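PDB 3DNH: CREG-like beta-barrel domain-containing protein from Agrobacterium tumefaciens, which is of unknown function but has a CREG-like beta-barrel related to the FMN-binding pyridoxamine 5'-phosphate oxidase family. Local coordinates for residues A32-H37 and R234-E239. Numbering follows the deposited sequence. Where two conformers were deposited one is given.
Sequences ARDVLH and RLWFAE
R234 leaves its strand with CG anti to the backbone N (chi1 -177°) and runs extended to NE, which lays the chain across the ring of H37, whose CG, set anti to the carbonyl carbon, is the ring atom that R234 CD approaches most closely. The pair illustrates how an arginine can use its methylene chain and its head on a single ring: CD sits over the imidazole face, 3.9 Å from the centroid, in a CH-pi contact, and the guanidinium lies flat on the same ring, the planes 26° apart. Both groups also share one acid, since D225 OD2 accepts a hydrogen bond from H37 ND1 and D225 OD1 forms a salt bridge with R234 NH1; a second salt bridge joins R234 NH2 to D220.

The indole of W236 meets both D34 and R33. In one of the two conformers of D34, W236 NE1 donates to D34 OD1 at 3.2 Å in an almost straight bond (176°), with the oxygen in the indole plane but approached on its anti side and well out of the carboxylate plane. The six-membered rim of the indole meets R33 twice: CH2 lies 3.6 Å from R33 CB, and CZ3 stands 3.6 Å from R33 CZ, over the centre of the guanidinium, which is turned nearly perpendicular to the ring. R33 NH2 and R234 NH2 come within 4.4 Å, a closeness that the salt bridge of R33 to D222 probably offsets.

Helix 28-38 thereby joins the barrel to the separate three-stranded sheet: A32, V35 and L36 pack on barrel strand 106-115, while edge strand 232-236 presents R234 and W236 to the helix and sends L235 to helix 244-254.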
# COMPACT_ATOMS: atom_id res chain seq x y z
N ALA A 32 1.36 -6.09 -15.95
CA ALA A 32 2.42 -5.36 -15.27
C ALA A 32 2.57 -3.90 -15.70
O ALA A 32 2.68 -3.02 -14.86
CB ALA A 32 3.78 -6.10 -15.43
N ARG A 33 2.58 -3.65 -17.01
CA ARG A 33 2.77 -2.31 -17.54
C ARG A 33 1.56 -1.45 -17.22
O ARG A 33 1.68 -0.24 -17.02
CB ARG A 33 3.08 -2.35 -19.05
CG ARG A 33 4.55 -2.69 -19.30
CD ARG A 33 4.92 -2.69 -20.79
NE ARG A 33 5.11 -1.31 -21.26
CZ ARG A 33 5.02 -0.97 -22.52
NH1 ARG A 33 4.80 -1.92 -23.42
NH2 ARG A 33 5.19 0.30 -22.90
N ASP A 34 0.39 -2.07 -17.13
CA ASP A 34 -0.82 -1.37 -16.75
C ASP A 34 -0.79 -0.96 -15.30
O ASP A 34 -1.12 0.18 -14.98
CB ASP A 34 -2.07 -2.21 -17.01
CG ASP A 34 -3.29 -1.36 -17.32
OD1 ASP A 34 -3.18 -0.45 -18.19
OD2 ASP A 34 -4.35 -1.61 -16.70
N VAL A 35 -0.37 -1.86 -14.43
CA VAL A 35 -0.19 -1.52 -12.99
C VAL A 35 0.86 -0.44 -12.84
O VAL A 35 0.74 0.48 -11.99
CB VAL A 35 0.25 -2.75 -12.15
CG1 VAL A 35 0.50 -2.36 -10.69
CG2 VAL A 35 -0.83 -3.84 -12.21
N LEU A 36 1.93 -0.57 -13.62
CA LEU A 36 2.98 0.40 -13.59
C LEU A 36 2.46 1.82 -13.86
O LEU A 36 2.81 2.77 -13.12
CB LEU A 36 4.07 0.07 -14.59
CG LEU A 36 5.21 1.07 -14.78
CD1 LEU A 36 6.14 1.16 -13.59
CD2 LEU A 36 5.97 0.63 -16.06
N HIS A 37 1.61 1.94 -14.86
CA HIS A 37 1.20 3.26 -15.31
C HIS A 37 0.01 3.85 -14.57
O HIS A 37 -0.27 5.06 -14.69
CB HIS A 37 0.96 3.25 -16.82
CG HIS A 37 2.23 3.29 -17.64
ND1 HIS A 37 2.75 4.47 -18.14
CD2 HIS A 37 3.09 2.31 -18.03
CE1 HIS A 37 3.89 4.22 -18.79
NE2 HIS A 37 4.11 2.91 -18.74
N ARG A 234 -4.51 4.55 -18.39
CA ARG A 234 -3.60 4.44 -19.52
C ARG A 234 -4.35 3.90 -20.74
O ARG A 234 -4.91 2.80 -20.70
CB ARG A 234 -2.36 3.56 -19.23
CG ARG A 234 -1.43 3.56 -20.45
CD ARG A 234 -0.16 2.90 -20.22
NE ARG A 234 0.72 2.83 -21.39
CZ ARG A 234 1.44 3.83 -21.94
NH1 ARG A 234 1.38 5.09 -21.49
NH2 ARG A 234 2.24 3.53 -22.97
N LEU A 235 -4.35 4.68 -21.81
CA LEU A 235 -4.96 4.24 -23.10
C LEU A 235 -3.85 3.67 -23.97
O LEU A 235 -2.92 4.39 -24.30
CB LEU A 235 -5.65 5.40 -23.82
CG LEU A 235 -6.43 5.15 -25.15
CD1 LEU A 235 -7.47 4.10 -24.99
CD2 LEU A 235 -7.07 6.46 -25.68
N TRP A 236 -3.94 2.38 -24.36
CA TRP A 236 -2.95 1.78 -25.23
C TRP A 236 -3.27 1.95 -26.69
O TRP A 236 -4.42 1.71 -27.11
CB TRP A 236 -2.77 0.30 -24.91
CG TRP A 236 -2.27 0.10 -23.49
CD1 TRP A 236 -3.03 0.03 -22.34
CD2 TRP A 236 -0.91 -0.05 -23.07
NE1 TRP A 236 -2.24 -0.20 -21.24
CE2 TRP A 236 -0.92 -0.23 -21.65
CE3 TRP A 236 0.33 -0.06 -23.75
CZ2 TRP A 236 0.25 -0.41 -20.89
CZ3 TRP A 236 1.53 -0.25 -22.98
CH2 TRP A 236 1.47 -0.42 -21.58
N PHE A 237 -2.28 2.36 -27.47
CA PHE A 237 -2.48 2.43 -28.93
C PHE A 237 -2.62 1.04 -29.50
O PHE A 237 -2.04 0.08 -28.94
CB PHE A 237 -1.30 3.15 -29.60
CG PHE A 237 -1.14 4.59 -29.16
CD1 PHE A 237 -2.28 5.43 -29.01
CD2 PHE A 237 0.13 5.13 -28.93
CE1 PHE A 237 -2.17 6.73 -28.65
CE2 PHE A 237 0.27 6.48 -28.55
CZ PHE A 237 -0.86 7.27 -28.40
N ALA A 238 -3.37 0.91 -30.59
CA ALA A 238 -3.42 -0.37 -31.29
C ALA A 238 -2.07 -0.74 -31.93
O ALA A 238 -1.74 -1.90 -32.04
CB ALA A 238 -4.57 -0.43 -32.34
N GLU A 239 -1.32 0.26 -32.40
CA GLU A 239 0.03 0.02 -32.87
C GLU A 239 0.96 1.15 -32.42
O GLU A 239 0.49 2.21 -32.04
CB GLU A 239 0.10 -0.28 -34.38
CG GLU A 239 -0.39 0.83 -35.27
CD GLU A 239 -0.49 0.39 -36.72
OE1 GLU A 239 -1.00 1.19 -37.55
OE2 GLU A 239 -0.07 -0.74 -37.04